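Local atomic coordinates of glycoside hydrolase family protein (Novosphingobium sp. PP1Y, PDB entry 6Q2F), a protein that probably hydrolyses alpha-L-rhamnosidic bonds, releasing terminal L-rhamnose units from the glycosides that carry them. Residues A[649-652]-A[653-656]; A[848-852]-A[853-857]; A[870-874]-A[875-879]; A[1119-1122]-A[1123-1127]. All coordinates share one frame; numbering follows the deposited sequence.

Contact 1: residues A[649-652]-A[653-656]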
ATOM      1  N   SER A 649      -1.676  15.771   0.291  1.00 45.12           N
ATOM      2  CA  SER A 649      -2.795  16.193   1.116  1.00 45.25           C
ATOM      3  C   SER A 649      -2.600  17.636   1.562  1.00 43.08           C
ATOM      4  O   SER A 649      -1.551  17.979   2.109  1.00 46.74           O
ATOM      5  CB  SER A 649      -2.938  15.254   2.321  1.00 40.08           C
ATOM      6  OG  SER A 649      -3.923  15.730   3.197  1.00 50.37           O
HETATM    7  N   MSE A 650      -3.611  18.472   1.313  1.00 46.45           N
HETATM    8  CA  MSE A 650      -3.659  19.848   1.795  1.00 54.55           C
HETATM    9  C   MSE A 650      -2.429  20.659   1.376  1.00 56.65           C
HETATM   10  O   MSE A 650      -1.806  21.348   2.183  1.00 53.59           O
HETATM   11  CB  MSE A 650      -3.832  19.858   3.313  1.00 71.81           C
HETATM   12  CG  MSE A 650      -5.185  19.319   3.749  1.00 92.95           C
HETATM   13 SE   MSE A 650      -5.485  19.398   5.662  1.00120.94          SE
HETATM   14  CE  MSE A 650      -4.398  17.913   6.298  1.00126.44           C
ATOM     15  N   ALA A 651      -2.091  20.561   0.094  1.00 53.14           N
ATOM     16  CA  ALA A 651      -0.997  21.330  -0.504  1.00 49.12           C
ATOM     17  C   ALA A 651      -1.439  21.801  -1.884  1.00 42.34           C
ATOM     18  O   ALA A 651      -0.924  21.350  -2.912  1.00 45.06           O
ATOM     19  CB  ALA A 651       0.284  20.493  -0.571  1.00 40.90           C
ATOM     20  N   PRO A 652      -2.394  22.729  -1.936  1.00 37.80           N
ATOM     21  CA  PRO A 652      -3.036  23.097  -3.213  1.00 38.36           C
ATOM     22  C   PRO A 652      -2.054  23.634  -4.245  1.00 34.55           C
ATOM     23  O   PRO A 652      -1.433  24.680  -4.051  1.00 30.85           O
ATOM     24  CB  PRO A 652      -4.043  24.173  -2.799  1.00 38.74           C
ATOM     25  CG  PRO A 652      -4.147  24.073  -1.320  1.00 45.55           C
ATOM     26  CD  PRO A 652      -2.852  23.566  -0.820  1.00 37.39           C
ATOM     27  N   TRP A 653      -1.948  22.922  -5.369  1.00 36.88           N
ATOM     28  CA  TRP A 653      -1.128  23.333  -6.513  1.00 33.20           C
ATOM     29  C   TRP A 653       0.284  23.743  -6.101  1.00 36.81           C
ATOM     30  O   TRP A 653       0.947  24.528  -6.782  1.00 39.98           O
ATOM     31  CB  TRP A 653      -1.818  24.446  -7.310  1.00 31.73           C
ATOM     32  CG  TRP A 653      -3.011  23.902  -8.073  1.00 30.03           C
ATOM     33  CD1 TRP A 653      -2.996  23.362  -9.329  1.00 25.83           C
ATOM     34  CD2 TRP A 653      -4.370  23.804  -7.610  1.00 26.17           C
ATOM     35  NE1 TRP A 653      -4.258  22.949  -9.676  1.00 33.13           N
ATOM     36  CE2 TRP A 653      -5.118  23.205  -8.641  1.00 31.59           C
ATOM     37  CE3 TRP A 653      -5.025  24.180  -6.430  1.00 32.66           C
ATOM     38  CZ2 TRP A 653      -6.490  22.955  -8.525  1.00 30.62           C
ATOM     39  CZ3 TRP A 653      -6.388  23.922  -6.312  1.00 31.67           C
ATOM     40  CH2 TRP A 653      -7.104  23.314  -7.353  1.00 32.25           C
ATOM     41  N   ALA A 654       0.792  23.161  -5.014  1.00 31.98           N
ATOM     42  CA  ALA A 654       2.086  23.552  -4.468  1.00 42.17           C
ATOM     43  C   ALA A 654       3.240  22.674  -4.965  1.00 41.00           C
ATOM     44  O   ALA A 654       4.185  22.403  -4.216  1.00 46.08           O
ATOM     45  CB  ALA A 654       2.015  23.568  -2.942  1.00 41.38           C
ATOM     46  N   PHE A 655       3.213  22.247  -6.221  1.00 30.99           N
ATOM     47  CA  PHE A 655       4.268  21.377  -6.720  1.00 30.19           C
ATOM     48  C   PHE A 655       4.629  21.715  -8.154  1.00 31.58           C
ATOM     49  O   PHE A 655       3.761  21.847  -9.017  1.00 29.39           O
ATOM     50  CB  PHE A 655       3.859  19.875  -6.652  1.00 29.78           C
ATOM     51  CG  PHE A 655       3.441  19.413  -5.298  1.00 36.44           C
ATOM     52  CD1 PHE A 655       2.111  19.519  -4.895  1.00 35.35           C
ATOM     53  CD2 PHE A 655       4.370  18.845  -4.431  1.00 30.06           C
ATOM     54  CE1 PHE A 655       1.710  19.059  -3.632  1.00 38.27           C
ATOM     55  CE2 PHE A 655       3.987  18.381  -3.167  1.00 34.16           C
ATOM     56  CZ  PHE A 655       2.657  18.483  -2.766  1.00 35.83           C
ATOM     57  N   ALA A 656       5.916  21.845  -8.385  1.00 34.30           N
ATOM     58  CA  ALA A 656       6.527  21.842  -9.696  1.00 35.72           C
ATOM     59  C   ALA A 656       7.457  20.639  -9.726  1.00 32.14           C
ATOM     60  O   ALA A 656       7.734  20.053  -8.674  1.00 27.41           O
ATOM     61  CB  ALA A 656       7.297  23.145  -9.955  1.00 24.75           C
TER
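The methyl group of Ala651 rests on the outer end of the Phe655 ring, with Ala651 CB 3.7 Å from Phe655 CE1 and nearly as close to CZ. The same ring carbon comes up to the alanine carbonyl: Phe655 CE1 lies 3.6 Å from Ala651 O. A chi1 of -55° sets Phe655 CG beside its own backbone N and swings the ring back under the turn. Further round, Trp653 CE3 lies 3.8 Å from Pro652 CB, so the six-membered part of the indole meets the proline.

What positions these groups is a type II beta turn from Ala651 to Ala654, with Pro652 and Trp653 at its corners. Ala654 N donates to Ala651 O over 3.3 Å, at an N-H...O angle of 159°, with the donor 48° above the carbonyl plane. Trp653 takes the positive phi of the second corner. Outside the turn its indole stacks on Tyr700 and makes an edge-to-face contact with Trp1098, while Trp707 NE1 donates to Phe655 O. This loop follows strand 642-649 of the (beta/alpha)8 barrel, the strand that supplies the sodium ligand Glu644.

Chemically the contact is apolar packing pinned by one backbone bond. The turn points Pro652 O outward, where it is hydrogen-bonded to the Tyr1121 hydroxyl, so this carbonyl is satisfied by a distant part of the chain.

Contact 2: residues A[848-852]-A[853-857]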
ATOM      1  N   LEU A 848      18.654 -28.938  10.102  1.00 41.78           N
ATOM      2  CA  LEU A 848      19.147 -27.684   9.549  1.00 38.03           C
ATOM      3  C   LEU A 848      19.913 -26.873  10.579  1.00 36.73           C
ATOM      4  O   LEU A 848      20.755 -26.054  10.203  1.00 36.37           O
ATOM      5  CB  LEU A 848      18.006 -26.825   8.985  1.00 33.36           C
ATOM      6  CG  LEU A 848      17.124 -27.340   7.861  1.00 39.23           C
ATOM      7  CD1 LEU A 848      16.525 -26.209   7.047  1.00 34.69           C
ATOM      8  CD2 LEU A 848      17.862 -28.320   6.988  1.00 49.82           C
ATOM      9  N   TRP A 849      19.625 -27.068  11.861  1.00 34.67           N
ATOM     10  CA  TRP A 849      20.252 -26.299  12.937  1.00 39.60           C
ATOM     11  C   TRP A 849      20.845 -27.258  13.958  1.00 45.30           C
ATOM     12  O   TRP A 849      20.371 -27.345  15.096  1.00 45.84           O
ATOM     13  CB  TRP A 849      19.246 -25.346  13.584  1.00 38.68           C
ATOM     14  CG  TRP A 849      18.902 -24.200  12.680  1.00 38.78           C
ATOM     15  CD1 TRP A 849      19.615 -23.056  12.517  1.00 36.85           C
ATOM     16  CD2 TRP A 849      17.774 -24.102  11.803  1.00 31.82           C
ATOM     17  NE1 TRP A 849      19.003 -22.247  11.600  1.00 36.94           N
ATOM     18  CE2 TRP A 849      17.872 -22.865  11.141  1.00 32.99           C
ATOM     19  CE3 TRP A 849      16.690 -24.935  11.519  1.00 33.67           C
ATOM     20  CZ2 TRP A 849      16.925 -22.436  10.210  1.00 30.09           C
ATOM     21  CZ3 TRP A 849      15.749 -24.512  10.585  1.00 32.31           C
ATOM     22  CH2 TRP A 849      15.876 -23.276   9.946  1.00 31.84           C
ATOM     23  N   PRO A 850      21.898 -27.995  13.580  1.00 42.11           N
ATOM     24  CA  PRO A 850      22.430 -29.033  14.486  1.00 40.45           C
ATOM     25  C   PRO A 850      23.147 -28.478  15.696  1.00 40.28           C
ATOM     26  O   PRO A 850      23.293 -29.200  16.691  1.00 41.85           O
ATOM     27  CB  PRO A 850      23.392 -29.828  13.595  1.00 39.54           C
ATOM     28  CG  PRO A 850      23.835 -28.856  12.584  1.00 38.94           C
ATOM     29  CD  PRO A 850      22.647 -27.941  12.315  1.00 34.87           C
ATOM     30  N   GLY A 851      23.605 -27.232  15.641  1.00 44.04           N
ATOM     31  CA  GLY A 851      24.186 -26.581  16.795  1.00 45.21           C
ATOM     32  C   GLY A 851      25.400 -25.740  16.466  1.00 49.65           C
ATOM     33  O   GLY A 851      25.662 -24.729  17.127  1.00 52.95           O
ATOM     34  N   SER A 852      26.148 -26.140  15.434  1.00 49.89           N
ATOM     35  CA  SER A 852      27.401 -25.462  15.123  1.00 43.94           C
ATOM     36  C   SER A 852      27.194 -23.999  14.762  1.00 50.74           C
ATOM     37  O   SER A 852      28.130 -23.203  14.900  1.00 50.52           O
ATOM     38  CB  SER A 852      28.118 -26.159  13.971  1.00 44.37           C
ATOM     39  OG  SER A 852      27.414 -25.936  12.763  1.00 44.02           O
ATOM     40  N   GLY A 853      25.998 -23.630  14.299  1.00 49.34           N
ATOM     41  CA  GLY A 853      25.750 -22.273  13.852  1.00 44.71           C
ATOM     42  C   GLY A 853      26.161 -21.985  12.423  1.00 50.79           C
ATOM     43  O   GLY A 853      25.886 -20.885  11.921  1.00 49.19           O
ATOM     44  N   ASP A 854      26.817 -22.931  11.755  1.00 48.75           N
ATOM     45  CA  ASP A 854      27.171 -22.826  10.341  1.00 44.60           C
ATOM     46  C   ASP A 854      27.411 -24.243   9.842  1.00 46.73           C
ATOM     47  O   ASP A 854      28.543 -24.734   9.849  1.00 48.12           O
ATOM     48  CB  ASP A 854      28.405 -21.941  10.134  1.00 35.86           C
ATOM     49  CG  ASP A 854      28.682 -21.627   8.661  1.00 41.92           C
ATOM     50  OD1 ASP A 854      28.223 -22.378   7.768  1.00 44.98           O
ATOM     51  OD2 ASP A 854      29.361 -20.623   8.384  1.00 47.76           O
ATOM     52  N   ALA A 855      26.345 -24.906   9.422  1.00 43.28           N
ATOM     53  CA  ALA A 855      26.379 -26.328   9.140  1.00 46.14           C
ATOM     54  C   ALA A 855      26.181 -26.610   7.657  1.00 49.36           C
ATOM     55  O   ALA A 855      25.327 -25.999   6.996  1.00 51.66           O
ATOM     56  CB  ALA A 855      25.304 -27.060   9.941  1.00 41.77           C
ATOM     57  N   ARG A 856      26.984 -27.541   7.145  1.00 45.41           N
ATOM     58  CA  ARG A 856      26.723 -28.167   5.860  1.00 42.57           C
ATOM     59  C   ARG A 856      25.608 -29.185   6.054  1.00 39.86           C
ATOM     60  O   ARG A 856      25.676 -30.041   6.941  1.00 38.93           O
ATOM     61  CB  ARG A 856      27.988 -28.831   5.314  1.00 51.67           C
ATOM     62  CG  ARG A 856      28.771 -27.959   4.309  1.00 60.31           C
ATOM     63  CD  ARG A 856      28.826 -26.517   4.766  1.00 70.18           C
ATOM     64  NE  ARG A 856      29.700 -25.696   3.933  1.00 77.16           N
ATOM     65  CZ  ARG A 856      30.416 -24.681   4.405  1.00 79.93           C
ATOM     66  NH1 ARG A 856      30.356 -24.375   5.700  1.00 79.89           N
ATOM     67  NH2 ARG A 856      31.199 -23.983   3.591  1.00 80.00           N
ATOM     68  N   VAL A 857      24.562 -29.070   5.241  1.00 43.66           N
ATOM     69  CA  VAL A 857      23.321 -29.817   5.408  1.00 43.95           C
ATOM     70  C   VAL A 857      22.956 -30.330   4.026  1.00 36.50           C
ATOM     71  O   VAL A 857      22.541 -29.540   3.162  1.00 33.56           O
ATOM     72  CB  VAL A 857      22.191 -28.941   5.979  1.00 45.64           C
ATOM     73  CG1 VAL A 857      20.921 -29.768   6.251  1.00 35.53           C
ATOM     74  CG2 VAL A 857      22.666 -28.188   7.228  1.00 32.84           C
TER
HETATM   75  O   HOH W   1      23.351 -24.782  13.917  1.00 44.30           O
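Leu848 and Val857, at the two ends of this bend, meet through their branches: Leu848 CD2 presses on Val857 CG1 at 3.5 Å, tighter than an ordinary van der Waals contact, and the two side chains cross at about a right angle. A second apolar pair closes the middle of the bend, where the outer edge of the Pro850 ring touches a methyl group, Pro850 CG lying 3.5 Å from Ala855 CB.

The polar contacts sit at the apex. With chi1 at 71°, Ser852 holds OG between its backbone N and carbonyl carbon and folds it over the chain ahead. There it accepts from Asp854 N at 3.2 Å, with an N-H...O angle of 161°; serine oxygen to the amide two residues on is an ST turn. A water bridges the inside of the bend, accepting from Gly851 N at 3.0 Å and from Gly853 N at 2.9 Å. Both glycines have positive phi.

Among charged groups, Arg856 NH1 makes a long salt bridge of 3.6 Å to Asp854 OD1, an atom whose stronger partner is Arg861.

The bend carries the chain from helix 838-848 into strand 854-857, which pairs antiparallel with strand 860-863 by backbone bonds between Ala855 and Val862, and just beyond the strands between Gly853 and Ala864. Leu848 and Val857 both pack against Val862 of that strand and Val813 of helix 803-814.

Contact 3: residues A[870-874]-A[875-879]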
ATOM      1  N   SER A 870      27.238 -10.309   6.951  1.00 39.28           N
ATOM      2  CA  SER A 870      28.342 -11.121   7.437  1.00 40.88           C
ATOM      3  C   SER A 870      28.198 -12.569   6.975  1.00 40.45           C
ATOM      4  O   SER A 870      29.202 -13.258   6.768  1.00 42.03           O
ATOM      5  CB  SER A 870      28.430 -11.015   8.956  1.00 38.43           C
ATOM      6  OG  SER A 870      29.120 -12.115   9.495  1.00 54.96           O
ATOM      7  N   ALA A 871      26.968 -13.035   6.764  1.00 37.18           N
ATOM      8  CA  ALA A 871      26.802 -14.372   6.213  1.00 38.45           C
ATOM      9  C   ALA A 871      27.166 -14.394   4.733  1.00 38.44           C
ATOM     10  O   ALA A 871      27.815 -15.338   4.263  1.00 38.55           O
ATOM     11  CB  ALA A 871      25.374 -14.860   6.430  1.00 30.61           C
ATOM     12  N   LEU A 872      26.767 -13.359   3.985  1.00 35.27           N
ATOM     13  CA  LEU A 872      27.164 -13.275   2.583  1.00 25.52           C
ATOM     14  C   LEU A 872      28.684 -13.204   2.452  1.00 37.18           C
ATOM     15  O   LEU A 872      29.273 -13.784   1.527  1.00 36.81           O
ATOM     16  CB  LEU A 872      26.498 -12.066   1.933  1.00 27.50           C
ATOM     17  CG  LEU A 872      24.987 -12.220   1.731  1.00 35.56           C
ATOM     18  CD1 LEU A 872      24.316 -10.885   1.389  1.00 32.22           C
ATOM     19  CD2 LEU A 872      24.748 -13.261   0.643  1.00 34.70           C
ATOM     20  N   GLN A 873      29.334 -12.503   3.375  1.00 37.23           N
ATOM     21  CA  GLN A 873      30.790 -12.491   3.401  1.00 38.74           C
ATOM     22  C   GLN A 873      31.338 -13.900   3.605  1.00 42.40           C
ATOM     23  O   GLN A 873      32.269 -14.323   2.908  1.00 40.01           O
ATOM     24  CB  GLN A 873      31.266 -11.541   4.499  1.00 44.86           C
ATOM     25  CG  GLN A 873      32.745 -11.183   4.470  1.00 60.98           C
ATOM     26  CD  GLN A 873      33.048 -10.059   5.442  1.00 77.86           C
ATOM     27  OE1 GLN A 873      33.730  -9.086   5.103  1.00 83.20           O
ATOM     28  NE2 GLN A 873      32.510 -10.171   6.654  1.00 80.94           N
ATOM     29  N   ALA A 874      30.741 -14.658   4.531  1.00 36.84           N
ATOM     30  CA  ALA A 874      31.207 -16.021   4.776  1.00 38.17           C
ATOM     31  C   ALA A 874      30.879 -16.977   3.639  1.00 41.04           C
ATOM     32  O   ALA A 874      31.375 -18.107   3.645  1.00 45.26           O
ATOM     33  CB  ALA A 874      30.621 -16.558   6.082  1.00 33.67           C
HETATM   34  N   MSE A 875      30.043 -16.568   2.696  1.00 33.69           N
HETATM   35  CA  MSE A 875      29.772 -17.353   1.497  1.00 35.13           C
HETATM   36  C   MSE A 875      30.639 -16.901   0.343  1.00 31.60           C
HETATM   37  O   MSE A 875      30.495 -17.390  -0.775  1.00 33.96           O
HETATM   38  CB  MSE A 875      28.303 -17.210   1.066  1.00 29.82           C
HETATM   39  CG  MSE A 875      27.305 -17.785   2.021  1.00 36.41           C
HETATM   40 SE   MSE A 875      25.497 -17.178   1.516  1.00 44.42          SE
HETATM   41  CE  MSE A 875      25.116 -16.446   3.208  1.00 38.59           C
ATOM     42  N   ASP A 876      31.500 -15.922   0.615  1.00 34.31           N
ATOM     43  CA  ASP A 876      32.385 -15.348  -0.397  1.00 42.65           C
ATOM     44  C   ASP A 876      31.580 -14.682  -1.513  1.00 42.85           C
ATOM     45  O   ASP A 876      31.924 -14.771  -2.691  1.00 45.71           O
ATOM     46  CB  ASP A 876      33.343 -16.409  -0.960  1.00 59.84           C
ATOM     47  CG  ASP A 876      34.485 -15.802  -1.760  1.00 85.32           C
ATOM     48  OD1 ASP A 876      34.967 -14.709  -1.383  1.00 94.59           O
ATOM     49  OD2 ASP A 876      34.902 -16.412  -2.769  1.00 92.66           O
ATOM     50  N   VAL A 877      30.488 -14.013  -1.142  1.00 40.32           N
ATOM     51  CA  VAL A 877      29.682 -13.256  -2.092  1.00 39.71           C
ATOM     52  C   VAL A 877      30.032 -11.784  -1.928  1.00 35.77           C
ATOM     53  O   VAL A 877      29.700 -11.168  -0.910  1.00 34.36           O
ATOM     54  CB  VAL A 877      28.182 -13.502  -1.895  1.00 33.65           C
ATOM     55  CG1 VAL A 877      27.383 -12.663  -2.879  1.00 26.29           C
ATOM     56  CG2 VAL A 877      27.875 -14.971  -2.108  1.00 34.14           C
ATOM     57  N   ALA A 878      30.691 -11.217  -2.938  1.00 31.56           N
ATOM     58  CA  ALA A 878      31.123  -9.828  -2.873  1.00 36.69           C
ATOM     59  C   ALA A 878      29.918  -8.881  -2.904  1.00 38.10           C
ATOM     60  O   ALA A 878      28.895  -9.186  -3.517  1.00 43.14           O
ATOM     61  CB  ALA A 878      32.064  -9.503  -4.037  1.00 29.70           C
ATOM     62  N   PRO A 879      30.025  -7.726  -2.249  1.00 35.72           N
ATOM     63  CA  PRO A 879      28.963  -6.712  -2.340  1.00 30.52           C
ATOM     64  C   PRO A 879      28.642  -6.361  -3.783  1.00 30.86           C
ATOM     65  O   PRO A 879      29.532  -6.256  -4.628  1.00 34.02           O
ATOM     66  CB  PRO A 879      29.556  -5.502  -1.612  1.00 34.84           C
ATOM     67  CG  PRO A 879      30.718  -6.019  -0.828  1.00 43.29           C
ATOM     68  CD  PRO A 879      31.210  -7.255  -1.509  1.00 32.65           C
TER
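Met875, modelled as selenomethionine, curls back over the last turn of helix 868-874 and makes most of the apolar contact. Its chain bends at chi3 (-125°), which returns the terminal methyl to the helix: Met875 CE lies 3.6 Å from Ala871 CB and close over the Ala871 carbonyl. The selenium sits against one branch of the leucine one turn back, 4.1 Å from Leu872 CD2. That same leucine branch also faces the residue beyond the bend, with Leu872 CD2 4.3 Å from Val877 CB.

Backbone hydrogen bonds supply the rest. Val877 N reaches back to Leu872 O at 2.9 Å, nearly straight at 165°. Inside this bond, Asp876 N donates to Gln873 O, also over 2.9 Å, but from 64° above the carbonyl plane. Met875 N divides its hydrogen between Ala871 O and Leu872 O, and both of those bonds are weak. Leu872 O thus receives one strong and one weak donor. A further carbonyl at the helix end, Ala874 O, is taken by Arg861 NH1.

On the side facing the sheet, Ala871 and Met875 pack on Val820 and Ile863 of strands 818-820 and 860-863, and Leu872 on Thr791 of strand 788-794.

Asp876 at positive phi, with one bond nested inside a longer one, makes this a Schellman motif. Its characteristic hydrophobic pair is present as well, formed here by Leu872 and Val877 on the two sides of the left-handed residue. The motif ends the helix and sends the chain on toward strand 881-884.

Contact 4: residues A[1119-1122]-A[1123-1127]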
ATOM      1  N   PRO A1119     -11.464  27.065  -0.754  1.00 63.29           N
ATOM      2  CA  PRO A1119     -10.349  28.013  -0.652  1.00 62.34           C
ATOM      3  C   PRO A1119      -9.032  27.286  -0.428  1.00 54.45           C
ATOM      4  O   PRO A1119      -8.981  26.198   0.148  1.00 56.91           O
ATOM      5  CB  PRO A1119     -10.728  28.899   0.542  1.00 64.98           C
ATOM      6  CG  PRO A1119     -11.712  28.087   1.323  1.00 69.56           C
ATOM      7  CD  PRO A1119     -12.451  27.249   0.325  1.00 64.64           C
ATOM      8  N   THR A1120      -7.959  27.887  -0.932  1.00 47.96           N
ATOM      9  CA  THR A1120      -6.649  27.250  -0.923  1.00 45.32           C
ATOM     10  C   THR A1120      -5.661  27.954  -0.008  1.00 50.01           C
ATOM     11  O   THR A1120      -5.042  27.314   0.845  1.00 61.23           O
ATOM     12  CB  THR A1120      -6.081  27.182  -2.354  1.00 39.87           C
ATOM     13  OG1 THR A1120      -5.883  28.509  -2.851  1.00 44.03           O
ATOM     14  CG2 THR A1120      -7.036  26.437  -3.293  1.00 35.22           C
ATOM     15  N   TYR A1121      -5.496  29.262  -0.153  1.00 45.25           N
ATOM     16  CA  TYR A1121      -4.525  29.992   0.645  1.00 42.66           C
ATOM     17  C   TYR A1121      -5.161  31.212   1.280  1.00 49.60           C
ATOM     18  O   TYR A1121      -6.087  31.808   0.732  1.00 54.57           O
ATOM     19  CB  TYR A1121      -3.315  30.421  -0.199  1.00 43.25           C
ATOM     20  CG  TYR A1121      -2.534  29.242  -0.701  1.00 40.53           C
ATOM     21  CD1 TYR A1121      -1.530  28.680   0.067  1.00 38.71           C
ATOM     22  CD2 TYR A1121      -2.823  28.665  -1.933  1.00 38.07           C
ATOM     23  CE1 TYR A1121      -0.823  27.583  -0.382  1.00 43.75           C
ATOM     24  CE2 TYR A1121      -2.126  27.572  -2.388  1.00 40.79           C
ATOM     25  CZ  TYR A1121      -1.124  27.033  -1.607  1.00 42.48           C
ATOM     26  OH  TYR A1121      -0.423  25.938  -2.055  1.00 37.35           O
ATOM     27  N   ARG A1122      -4.648  31.564   2.452  1.00 55.95           N
ATOM     28  CA  ARG A1122      -4.960  32.835   3.081  1.00 54.08           C
ATOM     29  C   ARG A1122      -4.141  33.943   2.435  1.00 57.11           C
ATOM     30  O   ARG A1122      -3.075  33.701   1.867  1.00 58.93           O
ATOM     31  CB  ARG A1122      -4.667  32.777   4.581  1.00 53.27           C
ATOM     32  CG  ARG A1122      -5.229  31.561   5.284  1.00 63.22           C
ATOM     33  CD  ARG A1122      -4.300  31.111   6.408  1.00 69.54           C
ATOM     34  NE  ARG A1122      -3.811  32.248   7.182  1.00 78.04           N
ATOM     35  CZ  ARG A1122      -4.516  32.867   8.125  1.00 87.05           C
ATOM     36  NH1 ARG A1122      -5.744  32.453   8.419  1.00 92.51           N
ATOM     37  NH2 ARG A1122      -3.995  33.900   8.779  1.00 87.32           N
ATOM     38  N   ALA A1123      -4.647  35.172   2.526  1.00 52.41           N
ATOM     39  CA  ALA A1123      -3.888  36.306   2.017  1.00 53.39           C
ATOM     40  C   ALA A1123      -2.544  36.444   2.718  1.00 55.10           C
ATOM     41  O   ALA A1123      -1.634  37.064   2.163  1.00 51.36           O
ATOM     42  CB  ALA A1123      -4.710  37.592   2.162  1.00 57.65           C
ATOM     43  N   ASP A1124      -2.414  35.868   3.922  1.00 64.56           N
ATOM     44  CA  ASP A1124      -1.136  35.817   4.632  1.00 67.17           C
ATOM     45  C   ASP A1124      -0.065  35.095   3.833  1.00 56.86           C
ATOM     46  O   ASP A1124       1.120  35.427   3.946  1.00 57.41           O
ATOM     47  CB  ASP A1124      -1.271  35.063   5.957  1.00 77.12           C
ATOM     48  CG  ASP A1124      -2.333  35.608   6.840  1.00 88.45           C
ATOM     49  OD1 ASP A1124      -3.441  35.905   6.339  1.00 99.36           O
ATOM     50  OD2 ASP A1124      -2.054  35.703   8.051  1.00 89.99           O
ATOM     51  N   ALA A1125      -0.467  34.069   3.073  1.00 53.42           N
ATOM     52  CA  ALA A1125       0.410  32.966   2.718  1.00 48.14           C
ATOM     53  C   ALA A1125       1.692  33.485   2.078  1.00 49.57           C
ATOM     54  O   ALA A1125       1.641  34.429   1.275  1.00 46.22           O
ATOM     55  CB  ALA A1125      -0.295  31.991   1.777  1.00 42.26           C
ATOM     56  N   PRO A1126       2.844  32.942   2.447  1.00 47.47           N
ATOM     57  CA  PRO A1126       4.097  33.384   1.831  1.00 50.56           C
ATOM     58  C   PRO A1126       4.154  32.944   0.374  1.00 45.00           C
ATOM     59  O   PRO A1126       3.780  31.818   0.033  1.00 44.30           O
ATOM     60  CB  PRO A1126       5.162  32.680   2.677  1.00 50.43           C
ATOM     61  CG  PRO A1126       4.471  31.448   3.169  1.00 47.65           C
ATOM     62  CD  PRO A1126       3.041  31.847   3.409  1.00 48.48           C
ATOM     63  N   LEU A1127       4.605  33.851  -0.492  1.00 39.33           N
ATOM     64  CA  LEU A1127       4.723  33.523  -1.907  1.00 46.09           C
ATOM     65  C   LEU A1127       5.890  32.569  -2.159  1.00 40.69           C
ATOM     66  O   LEU A1127       6.823  32.465  -1.366  1.00 44.51           O
ATOM     67  CB  LEU A1127       4.913  34.785  -2.742  1.00 48.92           C
ATOM     68  CG  LEU A1127       3.788  35.807  -2.693  1.00 51.86           C
ATOM     69  CD1 LEU A1127       4.141  37.000  -3.588  1.00 47.31           C
ATOM     70  CD2 LEU A1127       2.490  35.164  -3.126  1.00 50.02           C
TER
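Tyr1121 lays the root of its side chain and ring carbon CD1 against the methyl of Ala1125: both Tyr1121 CB and Tyr1121 CD1 are 3.9 Å from Ala1125 CB. The methyl approaches the ring obliquely. It also sits close to the main chain, 3.3 Å from Arg1122 O, so it is wedged between the tyrosine and the carbonyl of Arg1122.

That position is set by a beta turn. Ala1125 N donates to Arg1122 O at 2.9 Å, an almost straight bond with an N-H...O angle of 167°, although the donor stands well above the carbonyl plane. Ala1123 and Asp1124, the corner residues, both have helical backbone angles.

Over the outside of the turn runs a salt bridge between residues two apart. Arg1122 is bent at its second and third torsions, which folds the guanidinium back over the turn instead of letting it extend. Its NH2 meets Asp1124 OD2 at 2.7 Å, the oxygen lying at the guanidinium edge near its plane. The second carboxylate oxygen is further off, with Asp1124 OD1 3.2 Å from Arg1122 NH2. The two planes are 56° apart, so the groups do not pair in a flat, two-pronged way, and the NH2 to OD2 hydrogen bond is short, yet weak because the N-H points off the line to the oxygen. Both residues are exposed, and the charge pair lies at the surface.

The loop links strand 1115-1116 to strand 1131-1140 and lies along helix 1099-1105: Tyr1121 packs on Val1099, Ala1125 on Ile1103 and Leu1127 on Asn1100.

How the contacts relate
The four contacts form two neighbouring pairs. Contacts 1 and 4 have centres about 12 Å apart and touch, although one lies in the rhamnosidase part and the other in the galactose-binding-like part: Tyr1121 OH lies 2.6 Å from Pro652 O, and Thr1120 CB packs on Pro652 CB at 3.7 Å, so the latter part is docked on the barrel, which probably carries the active site, through the loop leaving a sodium-binding strand. Contacts 2 and 3 have centres about 17 Å apart and do not touch, but strand 860-863 connects them, its Arg861 serving Asp854 in one and Ala874 O in the other. Contacts 1 and 2 lie on opposite sides of the chain's centre, about 56 Å between centres.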